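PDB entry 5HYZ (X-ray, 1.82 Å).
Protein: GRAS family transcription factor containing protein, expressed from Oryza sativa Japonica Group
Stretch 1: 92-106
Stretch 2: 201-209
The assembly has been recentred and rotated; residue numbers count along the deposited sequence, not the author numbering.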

# COMPACT_ATOMS: atom_id res chain seq x y z
N PHE A 92 7.89 -1.51 5.27
CA PHE A 92 9.30 -1.09 5.19
C PHE A 92 10.23 -2.24 5.52
O PHE A 92 11.20 -2.59 4.85
CB PHE A 92 9.55 0.02 6.18
CG PHE A 92 11.03 0.28 6.40
CD1 PHE A 92 11.80 0.90 5.41
CD2 PHE A 92 11.62 -0.10 7.58
CE1 PHE A 92 13.17 1.11 5.62
CE2 PHE A 92 13.02 0.10 7.78
CZ PHE A 92 13.76 0.69 6.81
N ALA A 93 9.89 -2.85 6.64
CA ALA A 93 10.79 -3.92 7.10
C ALA A 93 10.82 -5.10 6.11
O ALA A 93 11.89 -5.57 5.66
CB ALA A 93 10.28 -4.38 8.47
N HIS A 94 9.64 -5.58 5.75
CA HIS A 94 9.58 -6.71 4.79
C HIS A 94 10.24 -6.46 3.46
O HIS A 94 10.94 -7.30 2.93
CB HIS A 94 8.10 -7.06 4.48
CG HIS A 94 7.38 -7.56 5.67
ND1 HIS A 94 5.99 -7.63 5.73
CD2 HIS A 94 7.84 -8.04 6.85
CE1 HIS A 94 5.65 -8.13 6.91
NE2 HIS A 94 6.75 -8.39 7.60
N LEU A 95 9.90 -5.34 2.86
CA LEU A 95 10.49 -5.07 1.55
C LEU A 95 12.00 -4.87 1.61
O LEU A 95 12.70 -5.30 0.71
CB LEU A 95 9.83 -3.83 0.88
CG LEU A 95 8.38 -4.14 0.53
CD1 LEU A 95 7.75 -3.05 -0.34
CD2 LEU A 95 8.05 -5.57 -0.08
N THR A 96 12.50 -4.25 2.69
CA THR A 96 13.93 -4.04 2.75
C THR A 96 14.67 -5.40 3.00
O THR A 96 15.70 -5.71 2.34
CB THR A 96 14.28 -3.03 3.86
OG1 THR A 96 13.57 -1.83 3.58
CG2 THR A 96 15.77 -2.71 3.88
N ALA A 97 14.12 -6.20 3.89
CA ALA A 97 14.64 -7.55 4.09
C ALA A 97 14.60 -8.38 2.77
O ALA A 97 15.58 -9.07 2.41
CB ALA A 97 13.84 -8.25 5.18
N ASN A 98 13.47 -8.30 2.05
CA ASN A 98 13.34 -9.08 0.83
C ASN A 98 14.36 -8.69 -0.21
O ASN A 98 14.87 -9.53 -0.94
CB ASN A 98 11.92 -8.92 0.22
CG ASN A 98 10.88 -9.73 0.95
OD1 ASN A 98 11.22 -10.48 1.87
ND2 ASN A 98 9.60 -9.63 0.52
N GLN A 99 14.65 -7.39 -0.31
CA GLN A 99 15.64 -6.98 -1.28
C GLN A 99 16.99 -7.59 -0.95
O GLN A 99 17.72 -8.07 -1.86
CB GLN A 99 15.67 -5.41 -1.31
CG GLN A 99 16.53 -4.87 -2.45
CD GLN A 99 15.92 -5.24 -3.82
OE1 GLN A 99 14.68 -5.26 -3.99
NE2 GLN A 99 16.79 -5.57 -4.79
N ALA A 100 17.33 -7.60 0.34
CA ALA A 100 18.61 -8.25 0.75
C ALA A 100 18.63 -9.76 0.46
O ALA A 100 19.65 -10.29 0.01
CB ALA A 100 18.86 -8.04 2.22
N ILE A 101 17.49 -10.44 0.70
CA ILE A 101 17.43 -11.87 0.38
C ILE A 101 17.60 -12.11 -1.14
O ILE A 101 18.29 -13.01 -1.58
CB ILE A 101 16.10 -12.43 0.87
CG1 ILE A 101 16.10 -12.35 2.41
CG2 ILE A 101 15.92 -13.87 0.37
CD1 ILE A 101 14.68 -12.62 3.09
N LEU A 102 16.92 -11.26 -1.92
CA LEU A 102 16.96 -11.40 -3.39
C LEU A 102 18.36 -11.27 -3.89
O LEU A 102 18.80 -12.04 -4.74
CB LEU A 102 16.03 -10.34 -4.03
CG LEU A 102 15.82 -10.45 -5.54
CD1 LEU A 102 14.85 -11.57 -5.71
CD2 LEU A 102 15.20 -9.19 -6.13
N GLU A 103 19.08 -10.28 -3.37
CA GLU A 103 20.43 -10.09 -3.81
C GLU A 103 21.39 -11.17 -3.32
O GLU A 103 22.27 -11.60 -4.07
CB GLU A 103 20.91 -8.73 -3.37
CG GLU A 103 20.14 -7.72 -4.26
CD GLU A 103 20.40 -6.24 -3.88
OE1 GLU A 103 21.27 -5.98 -3.02
OE2 GLU A 103 19.70 -5.36 -4.43
N ALA A 104 21.21 -11.61 -2.08
CA ALA A 104 22.11 -12.66 -1.55
C ALA A 104 21.97 -14.00 -2.24
O ALA A 104 22.90 -14.81 -2.24
CB ALA A 104 21.88 -12.83 -0.03
N THR A 105 20.81 -14.27 -2.81
CA THR A 105 20.49 -15.62 -3.28
C THR A 105 20.40 -15.68 -4.80
O THR A 105 19.98 -16.68 -5.36
CB THR A 105 19.18 -16.14 -2.72
OG1 THR A 105 18.11 -15.24 -2.99
CG2 THR A 105 19.28 -16.28 -1.18
N GLY A 106 20.86 -14.63 -5.47
CA GLY A 106 20.81 -14.57 -6.92
C GLY A 106 21.45 -15.72 -7.67
O GLY A 106 20.92 -16.13 -8.69
N GLU A 201 20.78 -26.01 -1.86
CA GLU A 201 19.86 -24.88 -1.85
C GLU A 201 20.54 -23.77 -1.07
O GLU A 201 21.38 -24.03 -0.22
CB GLU A 201 18.50 -25.27 -1.22
CG GLU A 201 18.64 -25.50 0.21
CD GLU A 201 17.41 -26.18 0.85
OE1 GLU A 201 16.44 -26.43 0.11
OE2 GLU A 201 17.48 -26.36 2.11
N ALA A 202 20.22 -22.53 -1.38
CA ALA A 202 20.69 -21.41 -0.57
C ALA A 202 19.67 -21.14 0.51
O ALA A 202 18.47 -21.12 0.24
CB ALA A 202 20.88 -20.15 -1.41
N VAL A 203 20.15 -20.84 1.70
CA VAL A 203 19.29 -20.58 2.82
C VAL A 203 19.33 -19.08 3.17
O VAL A 203 20.41 -18.49 3.19
CB VAL A 203 19.76 -21.39 4.05
CG1 VAL A 203 18.93 -20.98 5.23
CG2 VAL A 203 19.63 -22.91 3.76
N ALA A 204 18.16 -18.48 3.42
CA ALA A 204 18.08 -17.17 4.04
C ALA A 204 17.28 -17.29 5.31
O ALA A 204 16.22 -17.91 5.33
CB ALA A 204 17.42 -16.13 3.07
N VAL A 205 17.77 -16.67 6.37
CA VAL A 205 17.07 -16.69 7.65
C VAL A 205 16.55 -15.32 7.94
O VAL A 205 17.29 -14.34 7.80
CB VAL A 205 18.02 -17.14 8.81
CG1 VAL A 205 17.23 -17.23 10.10
CG2 VAL A 205 18.49 -18.55 8.48
N ASN A 206 15.30 -15.23 8.38
CA ASN A 206 14.63 -13.95 8.56
C ASN A 206 14.17 -13.79 10.04
O ASN A 206 13.48 -14.66 10.59
CB ASN A 206 13.42 -13.89 7.58
CG ASN A 206 12.72 -12.57 7.59
OD1 ASN A 206 13.24 -11.61 6.99
ND2 ASN A 206 11.45 -12.53 8.09
N PHE A 207 14.60 -12.72 10.70
CA PHE A 207 14.11 -12.38 12.02
C PHE A 207 13.42 -11.01 11.99
O PHE A 207 14.08 -9.99 12.20
CB PHE A 207 15.26 -12.26 13.00
CG PHE A 207 15.96 -13.57 13.30
CD1 PHE A 207 15.40 -14.47 14.20
CD2 PHE A 207 17.19 -13.88 12.69
CE1 PHE A 207 16.07 -15.65 14.52
CE2 PHE A 207 17.88 -15.07 13.01
CZ PHE A 207 17.29 -15.95 13.94
N MSE A 208 12.13 -10.96 11.74
CA MSE A 208 11.49 -9.62 11.65
C MSE A 208 10.66 -9.41 12.91
O MSE A 208 9.65 -10.12 13.18
CB MSE A 208 10.57 -9.45 10.41
CG MSE A 208 11.25 -9.79 9.13
SE MSE A 208 12.17 -7.92 8.81
CE MSE A 208 10.38 -7.16 9.84
N LEU A 209 11.09 -8.45 13.73
CA LEU A 209 10.41 -8.12 14.99
C LEU A 209 10.17 -9.38 15.83
O LEU A 209 9.04 -9.68 16.24
CB LEU A 209 9.09 -7.40 14.71
CG LEU A 209 9.25 -6.10 13.91
CD1 LEU A 209 7.90 -5.37 13.74
CD2 LEU A 209 10.31 -5.18 14.59

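A helix, residues 92-104, lies along a strand, residues 202-208, and the two run nearly antiparallel, with 164° between their N-to-C directions and 9.4 Å between their axes at closest approach. The register is simple. Going forward along the helix, Ala-93, Ala-97, Ile-101 and Thr-105 have as their nearest CA neighbours Met-208, Asn-206, Ala-204 and Ala-202, going backward along the strand. Four residues make slightly more than one turn of helix, and two residues bring a strand back to the same face, so each step of four on one side is matched by a step of two on the other. The strand's alternation does the sorting: Ala-202, Ala-204, Asn-206 and Met-208 point their CB atoms toward the helix, while Val-203 and Val-205 point away.

The spacing is not uniform. The CA atoms of Ala-97 and Asn-206 stand 7.8 Å apart and those of Ala-93 and Met-208 7.3 Å; at the other end, the CA atoms of Ile-101 and Ala-204 are 6.5 Å apart and those of Thr-105 and Ala-202 6.4 Å. Bulk is traded across the gap: the long side chain of selenomethionine Met-208 faces alanines, and the branched Ile-101 and Thr-105 face alanines in return.

Met-208 is the main bump from the strand, covered by the helix over 78 Å², more than any other residue here. Its side chain lies over the low ground made by Ala-93 and Ala-97, one turn apart. Met-208 CE is modelled 3.1 Å from Ala-93 CB, closer than a relaxed methyl contact and with distorted local geometry, so this distance should not be copied as a rule. SE rests 4.0 Å from Ala-97 CB. His-94 borders this hollow: its CB points sideways, but the ring reaches nearer, bringing CD2 to 4.0 Å from the same Met-208 CE, an oblique approach.

Further along, the roles reverse. Ile-101 is the helix's bump, and the small Ala-204 leaves room for it, with CG2 of Ile-101 3.8 Å from CB of Ala-204. The CG1 branch of Ile-101 also lies against Ala-204, its CG1 4.1 Å from CB of Ala-204, and its CD1 reaches 4.3 Å from OD1 of Asn-206. That same OD1 is 3.9 Å from CB of Ala-97, so the amide borders two aliphatic groups; it does so without an unmet polar demand, because both its OD1 and ND2 are hydrogen-bonded elsewhere in the structure.

Thr-105, the first residue to leave helical geometry, finishes the row. Its OG1 donates to Ile-101 O at 2.6 Å, turning the hydroxyl back to the helix's own backbone, while CG2 meets CB of Ala-202 at 4.2 Å.

No hydrogen bond crosses between the stretches. Backbone bonds such as Ala-97 N to Ala-93 O, 2.9 Å, hold the helix together internally, and the contact itself, 359 Å² summed over both sides, rests on shape. In the main pairings a small residue faces a larger one, and the polar groups of Asn-206 and Thr-105 find their hydrogen bonds without crossing the seam.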